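Oxidoreductase, Gfo/Idh/MocA family (Vibrio cholerae, PDB 1XEA) is a Gfo/Idh/MocA family protein that probably catalyses a nicotinamide-dependent oxidation or reduction. Local coordinates at residues Leu79-Leu84 / Tyr107-Lys112; Leu117-Asn122 / Ala294-Ala299; Tyr18-Ala23 / Thr45-Ser50; Lys38-Leu43 / Ser50-Asp55; Gly243-Asp248 / Ser252-Lys257. All coordinates share one frame; numbering follows the deposited sequence.

Interaction 1: residues Leu79-Leu84 / Tyr107-Lys112; sequences LAAFFL and YELAEK
Leu-109 reaches across to Ala-81 and Leu-84, and Ala-110 completes the contact next to it. Leu-109 CG is anti to the backbone N (chi1 171°), and its CD2 branch does the touching. Leu-109 CD2 lies 3.6 Å from Ala-81 CB and 4.2 Å from Leu-84 CB. Leu-84 takes the other common turn, with CG anti to its own carbonyl carbon (chi1 -79°). That leads both of its methyls to the single methyl of Ala-110: Leu-84 CD2 is 3.9 Å from Ala-110 CB, and Leu-84 CD1 is 4.1 Å from the same atom. The helix axes run nearly parallel at 11°, 9.8 Å apart. These are neighbouring helices of the Rossmann domain, each following a strand of the parallel sheet. Tyr-107 points away from 79-84 and hydrogen-bonds through OH to Leu-117 O of the next strand. No hydrogen bond joins the two segments. The chemistry between them is apolar, leucine branches against alanine methyls, with no polar bond to fix the register.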
# COMPACT_ATOMS: atom_id res chain seq x y z
N LEU A 79 -11.54 -45.37 -0.55
CA LEU A 79 -12.23 -44.88 -1.73
C LEU A 79 -11.34 -44.87 -2.97
O LEU A 79 -11.70 -45.41 -4.02
CB LEU A 79 -12.76 -43.47 -1.47
CG LEU A 79 -13.80 -43.36 -0.36
CD1 LEU A 79 -14.12 -41.91 -0.12
CD2 LEU A 79 -15.05 -44.13 -0.73
N ALA A 80 -10.17 -44.26 -2.84
CA ALA A 80 -9.22 -44.18 -3.95
C ALA A 80 -8.97 -45.55 -4.56
O ALA A 80 -9.27 -45.79 -5.73
CB ALA A 80 -7.91 -43.57 -3.47
N ALA A 81 -8.38 -46.44 -3.77
CA ALA A 81 -8.07 -47.80 -4.22
C ALA A 81 -9.27 -48.43 -4.92
O ALA A 81 -9.14 -48.99 -6.01
CB ALA A 81 -7.65 -48.66 -3.04
N PHE A 82 -10.44 -48.31 -4.30
CA PHE A 82 -11.66 -48.88 -4.85
C PHE A 82 -11.88 -48.56 -6.33
O PHE A 82 -12.01 -49.47 -7.16
CB PHE A 82 -12.88 -48.42 -4.07
CG PHE A 82 -14.17 -49.03 -4.54
CD1 PHE A 82 -14.35 -50.42 -4.49
CD2 PHE A 82 -15.20 -48.24 -5.02
CE1 PHE A 82 -15.55 -50.99 -4.90
CE2 PHE A 82 -16.40 -48.81 -5.44
CZ PHE A 82 -16.58 -50.19 -5.39
N PHE A 83 -11.92 -47.28 -6.66
CA PHE A 83 -12.14 -46.90 -8.04
C PHE A 83 -10.89 -47.07 -8.89
O PHE A 83 -10.98 -47.23 -10.10
CB PHE A 83 -12.63 -45.46 -8.13
CG PHE A 83 -13.88 -45.21 -7.35
CD1 PHE A 83 -13.82 -44.89 -6.00
CD2 PHE A 83 -15.12 -45.33 -7.95
CE1 PHE A 83 -14.98 -44.68 -5.26
CE2 PHE A 83 -16.29 -45.12 -7.23
CZ PHE A 83 -16.22 -44.80 -5.88
N LEU A 84 -9.73 -47.05 -8.24
CA LEU A 84 -8.49 -47.23 -8.98
C LEU A 84 -8.43 -48.64 -9.53
O LEU A 84 -7.94 -48.86 -10.64
CB LEU A 84 -7.29 -46.96 -8.08
CG LEU A 84 -6.99 -45.48 -7.87
CD1 LEU A 84 -5.81 -45.36 -6.93
CD2 LEU A 84 -6.68 -44.81 -9.20
N TYR A 107 -0.30 -44.96 -5.56
CA TYR A 107 0.27 -44.69 -6.87
C TYR A 107 0.78 -45.95 -7.53
O TYR A 107 0.65 -46.11 -8.74
CB TYR A 107 1.39 -43.64 -6.81
CG TYR A 107 0.86 -42.25 -7.05
CD1 TYR A 107 0.82 -41.32 -6.02
CD2 TYR A 107 0.32 -41.90 -8.29
CE1 TYR A 107 0.24 -40.07 -6.20
CE2 TYR A 107 -0.27 -40.65 -8.48
CZ TYR A 107 -0.30 -39.75 -7.43
OH TYR A 107 -0.92 -38.53 -7.58
N GLU A 108 1.36 -46.84 -6.74
CA GLU A 108 1.84 -48.10 -7.28
C GLU A 108 0.62 -48.81 -7.86
O GLU A 108 0.65 -49.29 -8.99
CB GLU A 108 2.50 -48.95 -6.18
CG GLU A 108 4.03 -48.99 -6.25
CD GLU A 108 4.67 -49.80 -5.12
OE1 GLU A 108 4.23 -50.95 -4.88
OE2 GLU A 108 5.62 -49.30 -4.48
N LEU A 109 -0.46 -48.83 -7.09
CA LEU A 109 -1.72 -49.46 -7.49
C LEU A 109 -2.26 -48.87 -8.79
O LEU A 109 -2.63 -49.60 -9.71
CB LEU A 109 -2.76 -49.30 -6.38
CG LEU A 109 -4.21 -49.69 -6.71
CD1 LEU A 109 -4.30 -51.16 -7.10
CD2 LEU A 109 -5.09 -49.43 -5.49
N ALA A 110 -2.33 -47.55 -8.84
CA ALA A 110 -2.84 -46.84 -10.01
C ALA A 110 -2.02 -47.15 -11.27
O ALA A 110 -2.57 -47.18 -12.37
CB ALA A 110 -2.85 -45.34 -9.74
N GLU A 111 -0.72 -47.36 -11.09
CA GLU A 111 0.17 -47.68 -12.20
C GLU A 111 -0.11 -49.06 -12.78
O GLU A 111 0.11 -49.30 -13.97
CB GLU A 111 1.63 -47.60 -11.77
CG GLU A 111 2.15 -46.17 -11.63
CD GLU A 111 3.63 -46.11 -11.26
OE1 GLU A 111 4.44 -46.79 -11.94
OE2 GLU A 111 3.97 -45.37 -10.30
N LYS A 112 -0.59 -49.97 -11.94
CA LYS A 112 -0.90 -51.31 -12.41
C LYS A 112 -2.13 -51.27 -13.31
O LYS A 112 -2.12 -51.85 -14.40
CB LYS A 112 -1.17 -52.26 -11.24
CG LYS A 112 0.06 -52.63 -10.43
CD LYS A 112 -0.30 -53.62 -9.32
CE LYS A 112 -0.77 -54.95 -9.90
NZ LYS A 112 0.29 -55.58 -10.73

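Interaction 2: residues Leu117-Asn122 / Ala294-Ala299; sequences LYVGFN and ASHQLA
Val-119 is the first residue of 117-122 to meet the helix, through His-296. Its CG1 is anti to the backbone N (chi1 -179°) and sits at the edge of the imidazole, near its plane, with Val-119 CG1 4.1 Å from His-296 CE1. Gly-120 carries no side chain, and Phe-121 makes the next contact. Its ring comes from the opposite direction to the histidine. Phe-121 CZ is 3.6 Å from His-296 CE1, which lies at the edge of the phenyl ring. The planes are turned 53° and the centroids are 5.7 Å apart, an oblique pair. The histidine is also held from outside: ND1 bonds Asn-292 O one turn earlier, and NE2 bonds Leu-96 N. Phe-121 also packs on Asp-173 of helix 160-175. The contact joins strand 117-120 and the loop residue Phe-121 to the long helix 286-311 in the buried interior. Both imidazole nitrogens have backbone partners, which should fix the ring's rotation, leaving CE1 to meet the valine methyl and the phenyl ring.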
# COMPACT_ATOMS: atom_id res chain seq x y z
N LEU A 117 -4.28 -40.81 -11.26
CA LEU A 117 -4.62 -40.42 -9.90
C LEU A 117 -4.14 -38.99 -9.73
O LEU A 117 -2.94 -38.72 -9.62
CB LEU A 117 -3.91 -41.34 -8.90
CG LEU A 117 -4.05 -40.99 -7.42
CD1 LEU A 117 -5.52 -41.05 -7.00
CD2 LEU A 117 -3.22 -41.96 -6.61
N TYR A 118 -5.09 -38.06 -9.71
CA TYR A 118 -4.80 -36.64 -9.59
C TYR A 118 -4.98 -36.13 -8.16
O TYR A 118 -6.00 -36.40 -7.52
CB TYR A 118 -5.74 -35.88 -10.50
CG TYR A 118 -5.29 -34.50 -10.88
CD1 TYR A 118 -4.50 -34.30 -12.01
CD2 TYR A 118 -5.68 -33.39 -10.13
CE1 TYR A 118 -4.11 -33.03 -12.40
CE2 TYR A 118 -5.29 -32.11 -10.50
CZ TYR A 118 -4.51 -31.93 -11.64
OH TYR A 118 -4.14 -30.67 -12.04
N VAL A 119 -3.99 -35.39 -7.66
CA VAL A 119 -4.07 -34.83 -6.31
C VAL A 119 -4.44 -33.35 -6.41
O VAL A 119 -3.91 -32.62 -7.24
CB VAL A 119 -2.73 -34.98 -5.55
CG1 VAL A 119 -2.87 -34.40 -4.16
CG2 VAL A 119 -2.32 -36.44 -5.48
N GLY A 120 -5.34 -32.90 -5.53
CA GLY A 120 -5.79 -31.52 -5.56
C GLY A 120 -4.92 -30.48 -4.89
O GLY A 120 -5.07 -30.19 -3.71
N PHE A 121 -4.02 -29.89 -5.67
CA PHE A 121 -3.13 -28.85 -5.17
C PHE A 121 -3.43 -27.57 -5.94
O PHE A 121 -2.72 -27.23 -6.89
CB PHE A 121 -1.68 -29.24 -5.41
CG PHE A 121 -1.16 -30.29 -4.47
CD1 PHE A 121 -0.74 -31.53 -4.96
CD2 PHE A 121 -0.99 -30.00 -3.12
CE1 PHE A 121 -0.14 -32.46 -4.11
CE2 PHE A 121 -0.40 -30.92 -2.25
CZ PHE A 121 0.03 -32.15 -2.75
N ASN A 122 -4.47 -26.86 -5.52
CA ASN A 122 -4.88 -25.64 -6.21
C ASN A 122 -3.78 -24.58 -6.35
O ASN A 122 -3.74 -23.86 -7.34
CB ASN A 122 -6.13 -25.04 -5.54
CG ASN A 122 -5.83 -24.41 -4.20
OD1 ASN A 122 -6.19 -23.26 -3.97
ND2 ASN A 122 -5.18 -25.14 -3.31
N ALA A 294 6.80 -37.02 -4.00
CA ALA A 294 7.83 -36.27 -3.31
C ALA A 294 7.28 -35.36 -2.20
O ALA A 294 7.78 -35.37 -1.07
CB ALA A 294 8.64 -35.46 -4.31
N SER A 295 6.26 -34.57 -2.52
CA SER A 295 5.69 -33.67 -1.52
C SER A 295 5.10 -34.40 -0.32
O SER A 295 5.21 -33.92 0.82
CB SER A 295 4.63 -32.76 -2.16
OG SER A 295 5.23 -31.96 -3.16
N HIS A 296 4.47 -35.54 -0.56
CA HIS A 296 3.93 -36.29 0.55
C HIS A 296 5.06 -37.03 1.25
O HIS A 296 5.03 -37.20 2.46
CB HIS A 296 2.86 -37.28 0.08
CG HIS A 296 1.59 -36.62 -0.37
ND1 HIS A 296 1.44 -36.09 -1.63
CD2 HIS A 296 0.43 -36.39 0.28
CE1 HIS A 296 0.23 -35.57 -1.74
NE2 HIS A 296 -0.40 -35.74 -0.59
N GLN A 297 6.07 -37.46 0.51
CA GLN A 297 7.17 -38.15 1.16
C GLN A 297 7.92 -37.16 2.03
O GLN A 297 8.36 -37.50 3.13
CB GLN A 297 8.09 -38.79 0.11
CG GLN A 297 7.40 -39.90 -0.70
CD GLN A 297 8.29 -40.48 -1.80
OE1 GLN A 297 8.96 -39.75 -2.54
NE2 GLN A 297 8.27 -41.80 -1.93
N LEU A 298 8.05 -35.92 1.55
CA LEU A 298 8.73 -34.87 2.31
C LEU A 298 7.94 -34.53 3.57
O LEU A 298 8.51 -34.35 4.65
CB LEU A 298 8.88 -33.62 1.45
CG LEU A 298 10.19 -32.82 1.57
CD1 LEU A 298 9.88 -31.39 1.20
CD2 LEU A 298 10.79 -32.91 2.96
N ALA A 299 6.62 -34.43 3.44
CA ALA A 299 5.77 -34.12 4.57
C ALA A 299 5.96 -35.20 5.64
O ALA A 299 6.03 -34.90 6.83
CB ALA A 299 4.32 -34.06 4.14

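Interaction 3: residues Tyr18-Ala23 / Thr45-Ser50; sequences YLPVLA and TRYRVS
Tyr-47 has an aliphatic group against each face of its ring. Leu-19 CD2 lies over one face, 3.9 Å from the centroid of the Tyr-47 ring and 19° off the normal, a CH-pi contact. The opposite face is covered near the rim by CG of the preceding residue, Arg-46. Leu-19 uses both branches, since Leu-19 CD1 also comes within 3.8 Å of Tyr-47 CE1. Ala-23 meets the ring obliquely, with Ala-23 CB 3.6 Å from Tyr-47 CD2. Pro-20 adds its CA, 4.2 Å from Tyr-47 CE2. Tyr-47 is the first residue beyond helix 37-46. Arg-48, with positive phi, is the C-prime residue of the Schellman motif that ends this helix. The contact thus joins the ends of the first two Rossmann helices, 12-22 and 37-46. It also borders a subunit interface. Across the two segments there is only carbon packing and CH-pi contact, while Arg-46 NE bonds Gln-24 O and Arg-48 NH2 bonds Ala-23 O, both oxygens of the second subunit.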
# COMPACT_ATOMS: atom_id res chain seq x y z
N TYR A 18 -15.27 -26.93 -4.88
CA TYR A 18 -15.51 -27.94 -5.91
C TYR A 18 -16.93 -27.98 -6.47
O TYR A 18 -17.16 -27.70 -7.65
CB TYR A 18 -15.10 -29.31 -5.38
CG TYR A 18 -13.62 -29.40 -5.12
CD1 TYR A 18 -13.13 -29.51 -3.83
CD2 TYR A 18 -12.71 -29.41 -6.18
CE1 TYR A 18 -11.76 -29.63 -3.60
CE2 TYR A 18 -11.34 -29.53 -5.96
CZ TYR A 18 -10.87 -29.65 -4.67
OH TYR A 18 -9.52 -29.81 -4.43
N LEU A 19 -17.89 -28.32 -5.62
CA LEU A 19 -19.28 -28.40 -6.05
C LEU A 19 -19.70 -27.16 -6.84
O LEU A 19 -20.19 -27.27 -7.98
CB LEU A 19 -20.20 -28.60 -4.85
CG LEU A 19 -21.29 -29.64 -5.07
CD1 LEU A 19 -22.19 -29.65 -3.85
CD2 LEU A 19 -22.09 -29.33 -6.32
N PRO A 20 -19.52 -25.96 -6.27
CA PRO A 20 -19.93 -24.76 -7.01
C PRO A 20 -19.23 -24.58 -8.35
O PRO A 20 -19.82 -24.06 -9.30
CB PRO A 20 -19.63 -23.63 -6.02
CG PRO A 20 -18.56 -24.18 -5.16
CD PRO A 20 -18.98 -25.59 -4.94
N VAL A 21 -17.98 -25.02 -8.46
CA VAL A 21 -17.26 -24.88 -9.71
C VAL A 21 -17.72 -25.92 -10.71
O VAL A 21 -17.90 -25.61 -11.88
CB VAL A 21 -15.74 -25.04 -9.51
CG1 VAL A 21 -15.04 -25.16 -10.86
CG2 VAL A 21 -15.20 -23.86 -8.75
N LEU A 22 -17.92 -27.15 -10.26
CA LEU A 22 -18.35 -28.19 -11.16
C LEU A 22 -19.78 -28.08 -11.63
O LEU A 22 -20.05 -28.25 -12.81
CB LEU A 22 -18.15 -29.55 -10.51
CG LEU A 22 -16.84 -30.22 -10.90
CD1 LEU A 22 -15.64 -29.34 -10.54
CD2 LEU A 22 -16.77 -31.54 -10.18
N ALA A 23 -20.68 -27.79 -10.70
CA ALA A 23 -22.11 -27.67 -11.02
C ALA A 23 -22.36 -26.59 -12.07
O ALA A 23 -23.46 -26.46 -12.59
CB ALA A 23 -22.89 -27.36 -9.76
N THR A 45 -30.64 -30.78 -4.36
CA THR A 45 -31.75 -29.90 -4.73
C THR A 45 -31.20 -28.54 -5.15
O THR A 45 -31.63 -27.98 -6.15
CB THR A 45 -32.71 -29.64 -3.54
OG1 THR A 45 -33.33 -30.87 -3.14
CG2 THR A 45 -33.78 -28.64 -3.92
N ARG A 46 -30.26 -28.03 -4.37
CA ARG A 46 -29.66 -26.73 -4.62
C ARG A 46 -28.96 -26.65 -5.96
O ARG A 46 -29.06 -25.64 -6.65
CB ARG A 46 -28.66 -26.38 -3.53
CG ARG A 46 -28.10 -24.97 -3.68
CD ARG A 46 -27.10 -24.61 -2.59
NE ARG A 46 -26.83 -23.17 -2.56
CZ ARG A 46 -26.07 -22.58 -1.65
NH1 ARG A 46 -25.50 -23.30 -0.69
NH2 ARG A 46 -25.89 -21.26 -1.70
N TYR A 47 -28.24 -27.69 -6.33
CA TYR A 47 -27.53 -27.66 -7.60
C TYR A 47 -28.22 -28.48 -8.68
O TYR A 47 -27.61 -28.85 -9.68
CB TYR A 47 -26.09 -28.14 -7.41
CG TYR A 47 -25.30 -27.24 -6.50
CD1 TYR A 47 -25.18 -27.53 -5.13
CD2 TYR A 47 -24.71 -26.07 -6.98
CE1 TYR A 47 -24.49 -26.67 -4.28
CE2 TYR A 47 -24.02 -25.22 -6.14
CZ TYR A 47 -23.91 -25.52 -4.79
OH TYR A 47 -23.21 -24.67 -3.97
N ARG A 48 -29.51 -28.75 -8.47
CA ARG A 48 -30.29 -29.50 -9.43
C ARG A 48 -29.56 -30.68 -10.09
O ARG A 48 -29.17 -30.62 -11.26
CB ARG A 48 -30.83 -28.56 -10.52
CG ARG A 48 -31.96 -27.67 -10.05
CD ARG A 48 -32.39 -26.70 -11.12
NE ARG A 48 -31.35 -25.72 -11.43
CZ ARG A 48 -31.05 -24.67 -10.67
NH1 ARG A 48 -31.72 -24.46 -9.54
NH2 ARG A 48 -30.08 -23.85 -11.03
N VAL A 49 -29.39 -31.76 -9.32
CA VAL A 49 -28.74 -32.97 -9.82
C VAL A 49 -29.65 -34.15 -9.56
O VAL A 49 -30.24 -34.26 -8.49
CB VAL A 49 -27.39 -33.24 -9.13
CG1 VAL A 49 -26.45 -32.06 -9.33
CG2 VAL A 49 -27.61 -33.51 -7.66
N SER A 50 -29.75 -35.04 -10.54
CA SER A 50 -30.59 -36.22 -10.42
C SER A 50 -29.85 -37.40 -9.82
O SER A 50 -30.31 -38.02 -8.86
CB SER A 50 -31.15 -36.60 -11.78
OG SER A 50 -31.87 -35.51 -12.34

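Interaction 4: residues Lys38-Leu43 / Ser50-Asp55; sequences KVLGTL and SATCTD
Leu-40 and Thr-52 mark the closest backbone approach, CA to CA 7.5 Å, where helix 38-43 lies alongside the irregular segment 50-55. Leu-40 carries the whole contact from the helix. With CG anti to the backbone N (chi1 167°), its isobutyl group is directed at the loop. There Leu-40 CD2 meets the methyl Thr-52 CG2 at 3.3 Å. The same branch lies beside polar atoms of the next two residues: Leu-40 CD2 is 3.2 Å from Cys-53 O and 3.5 Å from Thr-54 OG1. These are plain van der Waals neighbours. Thr-52 has CG2 anti to its backbone N, and its OG1 donates to Ser-50 O at 3.2 Å, from above the carbonyl plane. Cys-53 points away from the helix, and its side chain packs on Cys-33 and Val-59. Leu-40 also packs on Leu-32 and Thr-34. No hydrogen bond links 38-43 to 50-55. Between these segments, then, the contact rests on one leucine side chain, while Thr-42 OG1 bonds Lys-38 O within the helix and Thr-52 OG1 stays within the loop.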
# COMPACT_ATOMS: atom_id res chain seq x y z
N LYS A 38 -29.37 -36.38 4.35
CA LYS A 38 -29.95 -35.05 4.54
C LYS A 38 -29.18 -34.04 3.68
O LYS A 38 -29.74 -33.42 2.77
CB LYS A 38 -29.84 -34.65 6.02
CG LYS A 38 -30.19 -33.20 6.32
CD LYS A 38 -29.73 -32.78 7.71
CE LYS A 38 -28.22 -32.90 7.87
NZ LYS A 38 -27.78 -32.46 9.22
N VAL A 39 -27.90 -33.88 4.00
CA VAL A 39 -27.02 -32.98 3.28
C VAL A 39 -27.03 -33.36 1.80
O VAL A 39 -27.13 -32.50 0.92
CB VAL A 39 -25.58 -33.09 3.83
CG1 VAL A 39 -24.63 -32.23 3.01
CG2 VAL A 39 -25.56 -32.65 5.29
N LEU A 40 -26.94 -34.65 1.54
CA LEU A 40 -26.94 -35.16 0.18
C LEU A 40 -28.07 -34.56 -0.63
O LEU A 40 -27.85 -34.04 -1.73
CB LEU A 40 -27.09 -36.68 0.19
CG LEU A 40 -27.43 -37.34 -1.15
CD1 LEU A 40 -26.39 -37.01 -2.23
CD2 LEU A 40 -27.50 -38.83 -0.91
N GLY A 41 -29.28 -34.65 -0.08
CA GLY A 41 -30.44 -34.13 -0.77
C GLY A 41 -30.51 -32.62 -0.79
O GLY A 41 -30.96 -32.02 -1.77
N THR A 42 -30.05 -31.99 0.28
CA THR A 42 -30.08 -30.54 0.33
C THR A 42 -29.25 -30.01 -0.83
O THR A 42 -29.72 -29.20 -1.63
CB THR A 42 -29.52 -30.03 1.65
OG1 THR A 42 -30.31 -30.56 2.73
CG2 THR A 42 -29.56 -28.52 1.69
N LEU A 43 -28.01 -30.48 -0.93
CA LEU A 43 -27.12 -30.05 -1.99
C LEU A 43 -27.67 -30.44 -3.35
O LEU A 43 -27.69 -29.62 -4.28
CB LEU A 43 -25.72 -30.65 -1.78
CG LEU A 43 -24.89 -30.10 -0.61
CD1 LEU A 43 -23.68 -30.97 -0.40
CD2 LEU A 43 -24.47 -28.65 -0.87
N SER A 50 -29.75 -35.04 -10.54
CA SER A 50 -30.59 -36.22 -10.42
C SER A 50 -29.85 -37.40 -9.82
O SER A 50 -30.31 -38.02 -8.86
CB SER A 50 -31.15 -36.60 -11.78
OG SER A 50 -31.87 -35.51 -12.34
N ALA A 51 -28.68 -37.71 -10.38
CA ALA A 51 -27.87 -38.83 -9.92
C ALA A 51 -27.46 -38.66 -8.45
O ALA A 51 -26.43 -38.05 -8.15
CB ALA A 51 -26.63 -38.96 -10.80
N THR A 52 -28.27 -39.19 -7.54
CA THR A 52 -27.99 -39.11 -6.11
C THR A 52 -27.52 -40.47 -5.64
O THR A 52 -27.82 -41.48 -6.26
CB THR A 52 -29.23 -38.70 -5.32
OG1 THR A 52 -29.70 -37.44 -5.81
CG2 THR A 52 -28.90 -38.56 -3.84
N CYS A 53 -26.80 -40.50 -4.52
CA CYS A 53 -26.25 -41.76 -4.04
C CYS A 53 -25.69 -41.62 -2.62
O CYS A 53 -25.19 -40.57 -2.25
CB CYS A 53 -25.14 -42.16 -5.01
SG CYS A 53 -24.31 -43.72 -4.76
N THR A 54 -25.77 -42.69 -1.83
CA THR A 54 -25.25 -42.63 -0.46
C THR A 54 -24.06 -43.55 -0.25
O THR A 54 -23.18 -43.26 0.57
CB THR A 54 -26.33 -43.00 0.57
OG1 THR A 54 -27.37 -42.03 0.54
CG2 THR A 54 -25.73 -43.04 1.98
N ASP A 55 -24.04 -44.66 -0.97
CA ASP A 55 -22.95 -45.62 -0.86
C ASP A 55 -22.01 -45.47 -2.05
O ASP A 55 -22.42 -45.58 -3.21
CB ASP A 55 -23.51 -47.05 -0.82
CG ASP A 55 -22.44 -48.08 -0.52
OD1 ASP A 55 -21.50 -48.20 -1.33
OD2 ASP A 55 -22.55 -48.76 0.52

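Interaction 5: residues Gly243-Asp248 / Ser252-Lys257; sequences GKMWRD and SRVALK
Met-245 and Ser-252 form a hydrogen-bonded pair in an antiparallel beta hairpin, strands 242-247 and 250-255, at the edge of the large mixed sheet of this chain. Met-245 is a selenomethionine. Its CB is 3.9 Å from Val-254 CG1 and lies beside the Ser-252 hydroxyl. CG is anti to the backbone N (chi1 -179°), and CG and SE carry the chain outward without closely meeting 252-257. At SE the chain bends, and the tip CE of Met-245 comes back 3.9 Å from Ser-252 OG, near the rim of one face of the Arg-247 guanidinium. Lys-244 and Arg-253 form the non-hydrogen-bonded pair on the other face of the sheet. Gly-243 pairs with Val-254. Val-254 N donates almost straight to Gly-243 O at 2.8 Å (175°), while Gly-243 N to Val-254 O is weak. Strand 250-255 is outermost in this chain, and Arg-253 makes backbone hydrogen bonds with the fourth subunit. Ser-252 O accepts from Met-245 N at 2.7 Å, nearly along the C=O axis.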
# COMPACT_ATOMS: atom_id res chain seq x y z
N GLY A 243 -0.28 -8.01 -6.49
CA GLY A 243 1.13 -8.22 -6.26
C GLY A 243 1.93 -7.08 -6.82
O GLY A 243 1.43 -6.28 -7.61
N LYS A 244 3.18 -6.98 -6.40
CA LYS A 244 4.02 -5.93 -6.93
C LYS A 244 5.23 -6.54 -7.61
O LYS A 244 5.73 -7.58 -7.19
CB LYS A 244 4.42 -4.94 -5.83
CG LYS A 244 4.71 -5.56 -4.49
CD LYS A 244 5.01 -4.51 -3.42
CE LYS A 244 3.78 -3.71 -3.02
NZ LYS A 244 3.95 -3.03 -1.68
N MSE A 245 5.67 -5.91 -8.70
CA MSE A 245 6.81 -6.35 -9.49
C MSE A 245 7.92 -5.32 -9.40
O MSE A 245 7.70 -4.12 -9.62
CB MSE A 245 6.38 -6.52 -10.94
CG MSE A 245 7.47 -7.00 -11.88
SE MSE A 245 6.90 -7.11 -13.78
CE MSE A 245 7.85 -5.53 -14.45
N TRP A 246 9.11 -5.79 -9.06
CA TRP A 246 10.29 -4.94 -8.96
C TRP A 246 11.23 -5.26 -10.13
O TRP A 246 11.78 -6.36 -10.22
CB TRP A 246 10.99 -5.19 -7.63
CG TRP A 246 10.21 -4.74 -6.45
CD1 TRP A 246 9.72 -3.49 -6.22
CD2 TRP A 246 9.83 -5.53 -5.31
NE1 TRP A 246 9.07 -3.45 -5.02
CE2 TRP A 246 9.12 -4.68 -4.44
CE3 TRP A 246 10.03 -6.86 -4.94
CZ2 TRP A 246 8.61 -5.13 -3.22
CZ3 TRP A 246 9.52 -7.31 -3.73
CH2 TRP A 246 8.81 -6.44 -2.88
N ARG A 247 11.39 -4.29 -11.03
CA ARG A 247 12.22 -4.46 -12.20
C ARG A 247 12.83 -3.11 -12.55
O ARG A 247 12.17 -2.09 -12.46
CB ARG A 247 11.37 -4.96 -13.36
CG ARG A 247 12.00 -4.81 -14.71
CD ARG A 247 11.06 -5.34 -15.77
NE ARG A 247 10.96 -6.78 -15.69
CZ ARG A 247 10.07 -7.50 -16.36
NH1 ARG A 247 9.20 -6.88 -17.16
NH2 ARG A 247 10.06 -8.83 -16.23
N ASP A 248 14.11 -3.12 -12.92
CA ASP A 248 14.82 -1.89 -13.26
C ASP A 248 14.74 -0.90 -12.10
O ASP A 248 14.61 0.31 -12.30
CB ASP A 248 14.22 -1.26 -14.51
CG ASP A 248 14.22 -2.19 -15.70
OD1 ASP A 248 15.30 -2.73 -16.04
OD2 ASP A 248 13.14 -2.38 -16.30
N SER A 252 6.15 -1.79 -9.71
CA SER A 252 4.89 -1.63 -10.44
C SER A 252 3.91 -2.64 -9.88
O SER A 252 4.31 -3.63 -9.28
CB SER A 252 5.08 -1.84 -11.94
OG SER A 252 5.94 -2.93 -12.22
N ARG A 253 2.62 -2.38 -10.08
CA ARG A 253 1.56 -3.24 -9.58
C ARG A 253 1.16 -4.26 -10.64
O ARG A 253 1.08 -3.92 -11.81
CB ARG A 253 0.36 -2.37 -9.20
CG ARG A 253 -0.91 -3.11 -8.89
CD ARG A 253 -1.97 -2.19 -8.24
NE ARG A 253 -3.25 -2.86 -8.00
CZ ARG A 253 -4.13 -3.18 -8.96
NH1 ARG A 253 -3.86 -2.88 -10.23
NH2 ARG A 253 -5.26 -3.79 -8.63
N VAL A 254 0.98 -5.51 -10.22
CA VAL A 254 0.52 -6.57 -11.12
C VAL A 254 -0.73 -7.14 -10.47
O VAL A 254 -0.69 -7.58 -9.32
CB VAL A 254 1.54 -7.74 -11.30
CG1 VAL A 254 2.71 -7.31 -12.16
CG2 VAL A 254 2.01 -8.23 -9.95
N ALA A 255 -1.84 -7.15 -11.19
CA ALA A 255 -3.07 -7.68 -10.60
C ALA A 255 -3.89 -8.56 -11.52
O ALA A 255 -3.69 -8.59 -12.73
CB ALA A 255 -3.94 -6.53 -10.08
N LEU A 256 -4.82 -9.28 -10.92
CA LEU A 256 -5.70 -10.18 -11.63
C LEU A 256 -6.77 -9.35 -12.33
O LEU A 256 -7.24 -8.36 -11.78
CB LEU A 256 -6.33 -11.13 -10.62
CG LEU A 256 -7.17 -12.28 -11.16
CD1 LEU A 256 -6.31 -13.19 -12.07
CD2 LEU A 256 -7.68 -13.06 -9.98
N LYS A 257 -7.15 -9.76 -13.54
CA LYS A 257 -8.17 -9.05 -14.29
C LYS A 257 -9.43 -8.92 -13.44
O LYS A 257 -9.72 -9.78 -12.61
CB LYS A 257 -8.50 -9.83 -15.57
CG LYS A 257 -8.48 -9.00 -16.83
CD LYS A 257 -8.58 -9.88 -18.07
CE LYS A 257 -8.13 -9.12 -19.32
NZ LYS A 257 -8.23 -9.92 -20.57

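Interactions 1, 3 and 4 all belong to the Rossmann domain. Interactions 3 and 4 both use helix 37-46 and touch through Leu-19 and Leu-43. Interactions 1 and 2 touch where helix 100-112 meets strand 117-120, also through Ala-110 and Leu-117. Interaction 2 is buried nearest the chain centre and reaches from that strand to helix 286-311. The other four are partly buried and lie farther out. Interaction 1 is purely aliphatic; interaction 4 sets a leucine against a threonine methyl and polar loop atoms. Interactions 2 and 3 add aromatic rings. Interaction 5, about 42 Å from interaction 1 between centres, is held by backbone hydrogen bonds. Interactions 3 and 5 also lie at contacts with other subunits.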